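Local structure of succinyl-CoA ligase (ADP-forming) subunit alpha (Methanosaeta concilii, 6HXI) at residues 7-12 / 134-139; 69-74 / 97-102; 91-96 / 109-114. The protein binds coenzyme A in an assembly of eight chains, and combines a CoA-ligase region with one related to the C-terminal domain of citrate synthase. All blocks are in the same frame, centred on the assembly; numbering follows the deposited sequence.

Contact 1: 7-12 / 134-139. With COA (coenzyme A), chain G.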
loop_
_atom_site.group_PDB
_atom_site.type_symbol
_atom_site.label_atom_id
_atom_site.label_comp_id
_atom_site.label_asym_id
_atom_site.label_seq_id
_atom_site.Cartn_x
_atom_site.Cartn_y
_atom_site.Cartn_z
ATOM N N VAL B 7 -31.113 -26.451 47.649
ATOM C CA VAL B 7 -30.936 -25.276 46.786
ATOM C C VAL B 7 -30.155 -25.664 45.512
ATOM O O VAL B 7 -29.017 -26.148 45.596
ATOM C CB VAL B 7 -30.267 -24.072 47.511
ATOM C CG1 VAL B 7 -30.094 -22.890 46.569
ATOM C CG2 VAL B 7 -31.057 -23.650 48.740
ATOM N N LEU B 8 -30.753 -25.433 44.335
ATOM C CA LEU B 8 -30.025 -25.714 43.099
ATOM C C LEU B 8 -29.256 -24.453 42.747
ATOM O O LEU B 8 -28.025 -24.490 42.677
ATOM C CB LEU B 8 -30.978 -26.130 41.980
ATOM C CG LEU B 8 -30.523 -27.248 41.033
ATOM C CD1 LEU B 8 -30.391 -28.587 41.755
ATOM C CD2 LEU B 8 -31.526 -27.412 39.916
ATOM N N PHE B 9 -29.979 -23.313 42.627
ATOM C CA PHE B 9 -29.409 -22.002 42.310
ATOM C C PHE B 9 -29.901 -20.947 43.223
ATOM O O PHE B 9 -31.072 -20.938 43.588
ATOM C CB PHE B 9 -29.777 -21.525 40.907
ATOM C CG PHE B 9 -29.898 -22.591 39.869
ATOM C CD1 PHE B 9 -28.776 -23.273 39.421
ATOM C CD2 PHE B 9 -31.127 -22.888 39.301
ATOM C CE1 PHE B 9 -28.885 -24.266 38.448
ATOM C CE2 PHE B 9 -31.240 -23.883 38.328
ATOM C CZ PHE B 9 -30.119 -24.575 37.919
ATOM N N ASP B 10 -29.041 -19.980 43.488
ATOM C CA ASP B 10 -29.386 -18.808 44.270
ATOM C C ASP B 10 -28.832 -17.561 43.583
ATOM O O ASP B 10 -28.317 -17.627 42.455
ATOM C CB ASP B 10 -28.930 -18.941 45.742
ATOM C CG ASP B 10 -27.463 -19.279 45.973
ATOM O OD1 ASP B 10 -26.587 -18.646 45.321
ATOM O OD2 ASP B 10 -27.182 -20.113 46.874
ATOM N N ILE B 11 -28.942 -16.426 44.272
ATOM C CA ILE B 11 -28.504 -15.132 43.804
ATOM C C ILE B 11 -26.965 -15.048 43.754
ATOM O O ILE B 11 -26.441 -14.109 43.173
ATOM C CB ILE B 11 -29.201 -14.031 44.653
ATOM C CG1 ILE B 11 -29.262 -12.696 43.883
ATOM C CG2 ILE B 11 -28.590 -13.886 46.050
ATOM C CD1 ILE B 11 -30.572 -11.892 44.013
ATOM N N ASN B 12 -26.249 -16.035 44.335
ATOM C CA ASN B 12 -24.779 -16.067 44.306
ATOM C C ASN B 12 -24.217 -17.115 43.323
ATOM O O ASN B 12 -22.993 -17.244 43.193
ATOM C CB ASN B 12 -24.191 -16.243 45.708
ATOM C CG ASN B 12 -24.583 -15.147 46.667
ATOM O OD1 ASN B 12 -24.219 -13.977 46.497
ATOM N ND2 ASN B 12 -25.361 -15.507 47.682
ATOM N N ILE B 134 -25.969 -32.907 39.644
ATOM C CA ILE B 134 -27.287 -32.828 38.994
ATOM C C ILE B 134 -27.163 -32.613 37.489
ATOM O O ILE B 134 -26.391 -31.754 37.058
ATOM C CB ILE B 134 -28.229 -31.777 39.687
ATOM C CG1 ILE B 134 -28.615 -32.233 41.120
ATOM C CG2 ILE B 134 -29.502 -31.466 38.876
ATOM C CD1 ILE B 134 -27.814 -31.544 42.220
ATOM N N VAL B 135 -27.913 -33.395 36.698
ATOM C CA VAL B 135 -27.986 -33.198 35.259
ATOM C C VAL B 135 -29.442 -32.835 34.926
ATOM O O VAL B 135 -30.341 -33.638 35.173
ATOM C CB VAL B 135 -27.445 -34.370 34.376
ATOM C CG1 VAL B 135 -27.717 -34.114 32.890
ATOM C CG2 VAL B 135 -25.961 -34.584 34.600
ATOM N N ILE B 136 -29.664 -31.618 34.421
ATOM C CA ILE B 136 -30.981 -31.175 33.982
ATOM C C ILE B 136 -30.931 -31.337 32.470
ATOM O O ILE B 136 -30.068 -30.766 31.813
ATOM C CB ILE B 136 -31.369 -29.730 34.439
ATOM C CG1 ILE B 136 -31.543 -29.672 35.980
ATOM C CG2 ILE B 136 -32.654 -29.264 33.764
ATOM C CD1 ILE B 136 -30.892 -28.525 36.591
ATOM N N GLY B 137 -31.791 -32.196 31.952
ATOM C CA GLY B 137 -31.848 -32.517 30.538
ATOM C C GLY B 137 -31.458 -33.956 30.282
ATOM O O GLY B 137 -31.460 -34.757 31.222
ATOM N N PRO B 138 -31.160 -34.358 29.029
ATOM C CA PRO B 138 -31.094 -33.547 27.790
ATOM C C PRO B 138 -32.455 -33.092 27.291
ATOM O O PRO B 138 -33.476 -33.452 27.885
ATOM C CB PRO B 138 -30.407 -34.496 26.775
ATOM C CG PRO B 138 -29.856 -35.650 27.588
ATOM C CD PRO B 138 -30.780 -35.761 28.768
ATOM N N ALA B 139 -32.465 -32.319 26.185
ATOM C CA ALA B 139 -33.667 -31.821 25.512
ATOM C C ALA B 139 -34.534 -30.925 26.410
ATOM O O ALA B 139 -35.756 -31.071 26.455
ATOM C CB ALA B 139 -34.477 -32.989 24.923
HETATM N N1A COA G . -16.606 -26.746 9.356
HETATM C C2A COA G . -16.881 -27.904 9.965
HETATM N N3A COA G . -17.793 -28.157 10.914
HETATM C C4A COA G . -18.429 -27.034 11.284
HETATM C C5A COA G . -18.247 -25.768 10.754
HETATM C C6A COA G . -17.306 -25.643 9.713
HETATM N N6A COA G . -17.095 -24.510 9.044
HETATM N N7A COA G . -19.003 -24.834 11.446
HETATM C C8A COA G . -19.623 -25.544 12.354
HETATM N N9A COA G . -19.321 -26.882 12.320
HETATM C C1B COA G . -19.808 -27.931 13.214
HETATM C C2B COA G . -19.559 -27.700 14.699
HETATM O O2B COA G . -18.230 -28.076 15.066
HETATM C C3B COA G . -20.616 -28.630 15.305
HETATM O O3B COA G . -20.188 -30.009 15.299
HETATM P P3B COA G . -20.715 -31.103 16.334
HETATM O O7A COA G . -22.205 -31.077 16.274
HETATM O O8A COA G . -20.120 -32.392 15.893
HETATM O O9A COA G . -20.124 -30.709 17.699
HETATM C C4B COA G . -21.764 -28.599 14.289
HETATM O O4B COA G . -21.211 -28.046 13.077
HETATM C C5B COA G . -22.981 -27.816 14.712
HETATM O O5B COA G . -22.526 -26.574 15.283
HETATM P P1A COA G . -23.207 -25.956 16.635
HETATM O O1A COA G . -22.895 -24.523 16.869
HETATM O O2A COA G . -22.959 -26.833 17.853
HETATM O O3A COA G . -24.712 -26.149 16.143
HETATM P P2A COA G . -26.197 -25.719 16.522
HETATM O O4A COA G . -26.537 -24.452 15.846
HETATM O O5A COA G . -27.072 -26.845 16.022
HETATM O O6A COA G . -26.264 -25.573 18.135
HETATM C CBP COA G . -27.836 -26.366 19.823
HETATM C CCP COA G . -26.585 -26.681 18.996
HETATM C CDP COA G . -28.114 -27.562 20.744
HETATM C CEP COA G . -27.637 -25.100 20.681
HETATM C CAP COA G . -29.029 -26.143 18.853
HETATM O OAP COA G . -29.081 -27.153 17.862
HETATM C C9P COA G . -30.406 -25.989 19.487
HETATM O O9P COA G . -30.747 -24.902 19.959
HETATM N N8P COA G . -31.198 -27.073 19.483
HETATM C C7P COA G . -32.499 -27.104 20.137
HETATM C C6P COA G . -32.521 -28.075 21.286
HETATM C C5P COA G . -33.892 -28.194 21.909
HETATM O O5P COA G . -34.908 -28.017 21.238
HETATM N N4P COA G . -33.926 -28.474 23.211
HETATM C C3P COA G . -35.163 -28.517 23.981
HETATM C C2P COA G . -35.634 -27.141 24.408
HETATM S S1P COA G . -37.046 -27.434 25.510
#
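With CG1 beside the backbone N in both residues (chi1 -67° in each), Ile-134 and Ile-136 send their CD1 methyls toward Leu-8, whose own chi1 of -141° helps place its forked end so that each methyl meets a different isoleucine. CD2 meets Ile-136 tip to tip, at 3.6 Å from its CD1, while CD1 lies across Ile-134, 3.9 Å from the CD1 of that residue and 4.1 Å from its CG1. A leucine suits this place because it can serve two isoleucines at once, and beta-branched isoleucine is at home in an extended strand.

Strand 134-136 is the outermost of the parallel strands in the mixed sheet of the N-terminal part of the chain, and alternate side chains point to the same side of it. Ile-134 and Ile-136 therefore face the loop 7-12, whereas Val-135 packs on Ala-128 of helix 118-130. Leu-8 and Ile-136 also share Ile-108 of the neighbouring strand, so the loop lies over two strands. Beyond the strand the chain runs through Gly-137 and the cis peptide before Pro-138 to Ala-139, a coenzyme A pocket residue whose C lies 3.5 Å from C3P of the ligand.

Phe-9 adds a looser touch, its CZ 4.2 Å from Ile-136 CD1 at an oblique approach. Leu-8 CB lies over the centre of one ring face, 4.1 Å above its plane.

Contact 2: 69-74 / 97-102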
loop_
_atom_site.group_PDB
_atom_site.type_symbol
_atom_site.label_atom_id
_atom_site.label_comp_id
_atom_site.label_asym_id
_atom_site.label_seq_id
_atom_site.Cartn_x
_atom_site.Cartn_y
_atom_site.Cartn_z
ATOM N N LYS B 69 -11.208 -22.112 25.786
ATOM C CA LYS B 69 -11.328 -23.188 24.799
ATOM C C LYS B 69 -11.825 -24.499 25.413
ATOM O O LYS B 69 -12.501 -25.269 24.724
ATOM C CB LYS B 69 -9.978 -23.426 24.096
ATOM C CG LYS B 69 -9.923 -22.935 22.652
ATOM C CD LYS B 69 -8.900 -23.723 21.838
ATOM C CE LYS B 69 -9.152 -23.608 20.348
ATOM N NZ LYS B 69 -8.288 -24.516 19.549
ATOM N N THR B 70 -11.456 -24.778 26.691
ATOM C CA THR B 70 -11.811 -26.036 27.374
ATOM C C THR B 70 -12.484 -25.822 28.742
ATOM O O THR B 70 -12.333 -24.771 29.365
ATOM C CB THR B 70 -10.565 -26.971 27.534
ATOM O OG1 THR B 70 -9.723 -26.490 28.590
ATOM C CG2 THR B 70 -9.744 -27.136 26.251
ATOM N N ILE B 71 -13.196 -26.861 29.208
ATOM C CA ILE B 71 -13.862 -26.911 30.512
ATOM C C ILE B 71 -12.808 -26.931 31.653
ATOM O O ILE B 71 -12.939 -26.086 32.538
ATOM C CB ILE B 71 -14.892 -28.050 30.599
ATOM C CG1 ILE B 71 -16.051 -27.824 29.616
ATOM C CG2 ILE B 71 -15.405 -28.237 32.044
ATOM C CD1 ILE B 71 -16.832 -29.137 29.198
ATOM N N PRO B 72 -11.751 -27.807 31.651
ATOM C CA PRO B 72 -10.740 -27.746 32.728
ATOM C C PRO B 72 -10.023 -26.396 32.875
ATOM O O PRO B 72 -9.681 -26.029 33.993
ATOM C CB PRO B 72 -9.748 -28.853 32.344
ATOM C CG PRO B 72 -10.534 -29.783 31.508
ATOM C CD PRO B 72 -11.433 -28.900 30.711
ATOM N N LEU B 73 -9.783 -25.668 31.771
ATOM C CA LEU B 73 -9.107 -24.364 31.839
ATOM C C LEU B 73 -10.001 -23.306 32.479
ATOM O O LEU B 73 -9.522 -22.515 33.299
ATOM C CB LEU B 73 -8.613 -23.893 30.470
ATOM C CG LEU B 73 -7.303 -24.501 29.978
ATOM C CD1 LEU B 73 -7.118 -24.252 28.502
ATOM C CD2 LEU B 73 -6.105 -23.941 30.736
ATOM N N ALA B 74 -11.299 -23.321 32.141
ATOM C CA ALA B 74 -12.284 -22.394 32.709
ATOM C C ALA B 74 -12.482 -22.693 34.181
ATOM O O ALA B 74 -12.449 -21.765 34.985
ATOM C CB ALA B 74 -13.605 -22.488 31.967
ATOM N N THR B 97 -20.561 -32.941 28.754
ATOM C CA THR B 97 -21.222 -33.103 30.067
ATOM C C THR B 97 -20.379 -33.986 30.989
ATOM O O THR B 97 -20.187 -33.647 32.159
ATOM C CB THR B 97 -22.636 -33.675 29.933
ATOM O OG1 THR B 97 -23.391 -32.840 29.052
ATOM C CG2 THR B 97 -23.339 -33.789 31.278
ATOM N N MET B 98 -19.850 -35.093 30.437
ATOM C CA MET B 98 -19.012 -36.028 31.160
ATOM C C MET B 98 -17.743 -35.347 31.653
ATOM O O MET B 98 -17.379 -35.518 32.823
ATOM C CB MET B 98 -18.736 -37.294 30.332
ATOM C CG MET B 98 -19.971 -38.189 30.147
ATOM S SD MET B 98 -20.595 -38.925 31.675
ATOM C CE MET B 98 -19.310 -40.188 31.984
ATOM N N GLU B 99 -17.126 -34.511 30.799
ATOM C CA GLU B 99 -15.940 -33.733 31.179
ATOM C C GLU B 99 -16.266 -32.728 32.302
ATOM O O GLU B 99 -15.519 -32.639 33.267
ATOM C CB GLU B 99 -15.333 -33.039 29.954
ATOM C CG GLU B 99 -13.908 -32.558 30.166
ATOM C CD GLU B 99 -13.256 -31.915 28.954
ATOM O OE1 GLU B 99 -12.011 -31.770 28.959
ATOM O OE2 GLU B 99 -13.986 -31.572 27.993
ATOM N N ALA B 100 -17.397 -32.012 32.201
ATOM C CA ALA B 100 -17.814 -31.074 33.241
ATOM C C ALA B 100 -18.104 -31.791 34.576
ATOM O O ALA B 100 -17.732 -31.267 35.632
ATOM C CB ALA B 100 -19.036 -30.299 32.787
ATOM N N LEU B 101 -18.755 -32.993 34.527
ATOM C CA LEU B 101 -19.092 -33.791 35.723
ATOM C C LEU B 101 -17.818 -34.306 36.439
ATOM O O LEU B 101 -17.804 -34.435 37.662
ATOM C CB LEU B 101 -20.041 -34.971 35.375
ATOM C CG LEU B 101 -21.510 -34.656 34.989
ATOM C CD1 LEU B 101 -22.236 -35.915 34.516
ATOM C CD2 LEU B 101 -22.302 -34.043 36.152
ATOM N N LYS B 102 -16.753 -34.561 35.683
ATOM C CA LYS B 102 -15.459 -35.002 36.212
ATOM C C LYS B 102 -14.703 -33.857 36.935
ATOM O O LYS B 102 -13.791 -34.129 37.711
ATOM C CB LYS B 102 -14.607 -35.685 35.120
ATOM C CG LYS B 102 -15.116 -37.094 34.785
ATOM C CD LYS B 102 -14.765 -37.545 33.367
ATOM C CE LYS B 102 -15.562 -38.765 32.942
ATOM N NZ LYS B 102 -15.304 -39.139 31.522
HETATM O O HOH W 1 -13.607 -28.929 27.085
#
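Two helices of the alpha/beta domain meet here, both connections between strands of its mixed sheet: the first turn of helix 71-77 lies against helix 93-102, and Ile-71 touches Ala-100 and Glu-99. The small side chain of Ala-100 allows the close approach. Ile-71 CG2 sits 3.9 Å from Ala-100 CA and 4.2 Å from its CB, filling the place beside the small residue. Its other branch meets Glu-99 at a slant, with Ile-71 CD1 3.9 Å from Glu-99 OE2. On its sheet side Ile-71 also reaches Ile-46 of strand 42-46, which makes a branched apolar residue fitting between helix and sheet.

Glu-99 has CG anti to the backbone N (chi1 -163°) and an extended chain beyond, which carries the carboxylate across to the start of the other helix. There it crosses Pro-72 at about a right angle, with OE1 3.4 Å from Pro-72 CD. Proline is well suited to a first turn, where its missing N-H costs no helical bond. Thr-70 occupies the N-cap of this helix, and its OG1 accepts from Leu-73 N at 3.3 Å.

The acidic side chain near a helix N-terminus is probably favoured by the helix dipole. The other carboxylate oxygen uses a water as intermediary: the water donates to Glu-99 OE2 at 2.8 Å and accepts from Ile-71 N at 3.0 Å.

Contact 3: 91-96 / 109-114. With COA (coenzyme A), chain G.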
loop_
_atom_site.group_PDB
_atom_site.type_symbol
_atom_site.label_atom_id
_atom_site.label_comp_id
_atom_site.label_asym_id
_atom_site.label_seq_id
_atom_site.Cartn_x
_atom_site.Cartn_y
_atom_site.Cartn_z
ATOM N N ARG B 91 -24.390 -34.400 19.196
ATOM C CA ARG B 91 -23.193 -35.134 18.810
ATOM C C ARG B 91 -22.067 -34.920 19.804
ATOM O O ARG B 91 -21.184 -35.770 19.892
ATOM C CB ARG B 91 -22.752 -34.746 17.383
ATOM C CG ARG B 91 -23.767 -35.164 16.308
ATOM C CD ARG B 91 -23.444 -34.569 14.937
ATOM N NE ARG B 91 -23.565 -33.124 14.998
ATOM C CZ ARG B 91 -24.683 -32.448 14.774
ATOM N NH1 ARG B 91 -24.719 -31.151 14.965
ATOM N NH2 ARG B 91 -25.765 -33.068 14.334
ATOM N N SER B 92 -22.120 -33.832 20.593
ATOM C CA SER B 92 -21.070 -33.442 21.537
ATOM C C SER B 92 -21.511 -33.338 22.995
ATOM O O SER B 92 -20.669 -33.165 23.877
ATOM C CB SER B 92 -20.464 -32.114 21.102
ATOM O OG SER B 92 -19.809 -32.262 19.855
ATOM N N ALA B 93 -22.826 -33.387 23.238
ATOM C CA ALA B 93 -23.440 -33.251 24.556
ATOM C C ALA B 93 -22.881 -34.225 25.583
ATOM O O ALA B 93 -22.560 -33.791 26.688
ATOM C CB ALA B 93 -24.942 -33.390 24.445
ATOM N N PHE B 94 -22.713 -35.527 25.217
ATOM C CA PHE B 94 -22.180 -36.519 26.150
ATOM C C PHE B 94 -20.761 -36.224 26.612
ATOM O O PHE B 94 -20.530 -36.115 27.810
ATOM C CB PHE B 94 -22.286 -37.938 25.579
ATOM C CG PHE B 94 -21.819 -39.052 26.496
ATOM C CD1 PHE B 94 -22.635 -39.526 27.516
ATOM C CD2 PHE B 94 -20.585 -39.668 26.298
ATOM C CE1 PHE B 94 -22.204 -40.565 28.350
ATOM C CE2 PHE B 94 -20.160 -40.710 27.125
ATOM C CZ PHE B 94 -20.973 -41.155 28.142
ATOM N N GLU B 95 -19.815 -36.118 25.672
ATOM C CA GLU B 95 -18.408 -35.884 25.986
ATOM C C GLU B 95 -18.181 -34.632 26.857
ATOM O O GLU B 95 -17.432 -34.692 27.829
ATOM C CB GLU B 95 -17.573 -35.801 24.695
ATOM C CG GLU B 95 -17.219 -37.147 24.080
ATOM C CD GLU B 95 -15.826 -37.271 23.471
ATOM O OE1 GLU B 95 -15.279 -38.400 23.469
ATOM O OE2 GLU B 95 -15.269 -36.235 23.028
ATOM N N THR B 96 -18.852 -33.528 26.520
ATOM C CA THR B 96 -18.728 -32.248 27.230
ATOM C C THR B 96 -19.387 -32.308 28.623
ATOM O O THR B 96 -18.781 -31.832 29.581
ATOM C CB THR B 96 -19.215 -31.088 26.339
ATOM O OG1 THR B 96 -20.601 -31.275 26.041
ATOM C CG2 THR B 96 -18.396 -30.978 25.016
ATOM N N VAL B 109 -25.093 -29.555 35.600
ATOM C CA VAL B 109 -24.936 -29.436 34.167
ATOM C C VAL B 109 -26.336 -29.479 33.567
ATOM O O VAL B 109 -27.080 -30.421 33.833
ATOM C CB VAL B 109 -23.993 -30.486 33.492
ATOM C CG1 VAL B 109 -23.751 -30.131 32.029
ATOM C CG2 VAL B 109 -22.670 -30.640 34.236
ATOM N N ALA B 110 -26.695 -28.455 32.778
ATOM C CA ALA B 110 -27.959 -28.398 32.058
ATOM C C ALA B 110 -27.646 -28.708 30.603
ATOM O O ALA B 110 -26.854 -27.990 29.984
ATOM C CB ALA B 110 -28.576 -27.005 32.184
ATOM N N VAL B 111 -28.190 -29.815 30.092
ATOM C CA VAL B 111 -28.001 -30.303 28.721
ATOM C C VAL B 111 -29.182 -29.843 27.861
ATOM O O VAL B 111 -30.294 -30.331 28.022
ATOM C CB VAL B 111 -27.778 -31.845 28.654
ATOM C CG1 VAL B 111 -27.411 -32.280 27.242
ATOM C CG2 VAL B 111 -26.706 -32.299 29.643
ATOM N N ILE B 112 -28.931 -28.924 26.941
ATOM C CA ILE B 112 -29.962 -28.344 26.077
ATOM C C ILE B 112 -30.262 -29.215 24.844
ATOM O O ILE B 112 -31.401 -29.219 24.380
ATOM C CB ILE B 112 -29.587 -26.875 25.658
ATOM C CG1 ILE B 112 -29.154 -25.971 26.871
ATOM C CG2 ILE B 112 -30.664 -26.193 24.816
ATOM C CD1 ILE B 112 -30.005 -25.867 28.095
ATOM N N ALA B 113 -29.247 -29.907 24.294
ATOM C CA ALA B 113 -29.395 -30.672 23.061
ATOM C C ALA B 113 -30.519 -31.670 23.052
ATOM O O ALA B 113 -30.761 -32.369 24.030
ATOM C CB ALA B 113 -28.092 -31.366 22.694
ATOM N N GLU B 114 -31.215 -31.713 21.923
ATOM C CA GLU B 114 -32.275 -32.644 21.610
ATOM C C GLU B 114 -31.637 -33.682 20.672
ATOM O O GLU B 114 -30.779 -33.323 19.849
ATOM C CB GLU B 114 -33.417 -31.912 20.896
ATOM C CG GLU B 114 -34.662 -32.790 20.752
ATOM C CD GLU B 114 -36.005 -32.124 20.506
ATOM O OE1 GLU B 114 -37.014 -32.611 21.070
ATOM O OE2 GLU B 114 -36.062 -31.149 19.717
HETATM N N1A COA G . -16.606 -26.746 9.356
HETATM C C2A COA G . -16.881 -27.904 9.965
HETATM N N3A COA G . -17.793 -28.157 10.914
HETATM C C4A COA G . -18.429 -27.034 11.284
HETATM C C5A COA G . -18.247 -25.768 10.754
HETATM C C6A COA G . -17.306 -25.643 9.713
HETATM N N6A COA G . -17.095 -24.510 9.044
HETATM N N7A COA G . -19.003 -24.834 11.446
HETATM C C8A COA G . -19.623 -25.544 12.354
HETATM N N9A COA G . -19.321 -26.882 12.320
HETATM C C1B COA G . -19.808 -27.931 13.214
HETATM C C2B COA G . -19.559 -27.700 14.699
HETATM O O2B COA G . -18.230 -28.076 15.066
HETATM C C3B COA G . -20.616 -28.630 15.305
HETATM O O3B COA G . -20.188 -30.009 15.299
HETATM P P3B COA G . -20.715 -31.103 16.334
HETATM O O7A COA G . -22.205 -31.077 16.274
HETATM O O8A COA G . -20.120 -32.392 15.893
HETATM O O9A COA G . -20.124 -30.709 17.699
HETATM C C4B COA G . -21.764 -28.599 14.289
HETATM O O4B COA G . -21.211 -28.046 13.077
HETATM C C5B COA G . -22.981 -27.816 14.712
HETATM O O5B COA G . -22.526 -26.574 15.283
HETATM P P1A COA G . -23.207 -25.956 16.635
HETATM O O1A COA G . -22.895 -24.523 16.869
HETATM O O2A COA G . -22.959 -26.833 17.853
HETATM O O3A COA G . -24.712 -26.149 16.143
HETATM P P2A COA G . -26.197 -25.719 16.522
HETATM O O4A COA G . -26.537 -24.452 15.846
HETATM O O5A COA G . -27.072 -26.845 16.022
HETATM O O6A COA G . -26.264 -25.573 18.135
HETATM C CBP COA G . -27.836 -26.366 19.823
HETATM C CCP COA G . -26.585 -26.681 18.996
HETATM C CDP COA G . -28.114 -27.562 20.744
HETATM C CEP COA G . -27.637 -25.100 20.681
HETATM C CAP COA G . -29.029 -26.143 18.853
HETATM O OAP COA G . -29.081 -27.153 17.862
HETATM C C9P COA G . -30.406 -25.989 19.487
HETATM O O9P COA G . -30.747 -24.902 19.959
HETATM N N8P COA G . -31.198 -27.073 19.483
HETATM C C7P COA G . -32.499 -27.104 20.137
HETATM C C6P COA G . -32.521 -28.075 21.286
HETATM C C5P COA G . -33.892 -28.194 21.909
HETATM O O5P COA G . -34.908 -28.017 21.238
HETATM N N4P COA G . -33.926 -28.474 23.211
HETATM C C3P COA G . -35.163 -28.517 23.981
HETATM C C2P COA G . -35.634 -27.141 24.408
HETATM S S1P COA G . -37.046 -27.434 25.510
#
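Ala-93 CB rests against two neighbouring side chains of the segment 109-114, 3.9 Å from Val-111 CG1 and 4.1 Å from Ala-113 CB. Methyl groups suit this place, since they let the first turn of helix 93-102 come down close to the end of strand 108-111. Val-111 presents the branch that is anti to its backbone N (chi1 -173°), and its beta-branched shape agrees with the extended strand.

Coenzyme A lies along this junction and is gripped from both segments. Arg-91 NE and NH1 converge on the single oxygen O7A of the 3'-phosphate (P3B), each at 2.8 Å and both bonds bent. P3B sits in the guanidinium plane, at its edge, an approach that probably stabilises the negative charge of the phosphate. A bend at chi3 (-65°) turns the arginine end back toward it. Ser-92, at the N-cap position, makes no capping bond with its side chain; its OG instead bonds to O9A of the same phosphate at 2.7 Å. From the loop just after the strand, Ile-112 O accepts from N4P of coenzyme A at 2.9 Å, nearly straight at 172°, and the side chain of Ile-112 packs on Phe-87. Glu-114 CB touches the ligand at C5P.

In the next shell, Ser-89 OG bonds to Arg-91 N as well as to the ligand. Lys-479 of the second subunit, another copy of this protein, bonds to both Ser-92 OG and coenzyme A and so completes the site. Ser-92 O takes both Thr-96 N and Thr-96 OG1, which ties down the first helical turn. Coenzyme A thus sits at the C-terminal ends of parallel strands, where the loops of a beta-alpha-beta unit, here strand 83-86, helix 93-102 and strand 108-111, form the binding site of a Rossmann-like domain.

All three contacts belong to the N-terminal alpha/beta domain and lie on the same side of the chain's centre. Contacts 1 and 3 have centres about 14 Å apart and meet on adjacent strands, 134-136 and 108-111, of one sheet; both also touch coenzyme A. Contacts 2 and 3, with centres about 12 Å apart, share helix 93-102, while contacts 1 and 2 are about 17 Å apart, centre to centre. Along the chain, contact 1 encloses the other two, whose segments alternate. Probable backbone bonds from Val-111 N to Ile-136 O and from Ala-139 N to Ala-113 O tie contacts 1 and 3 together at the strand ends where coenzyme A binds.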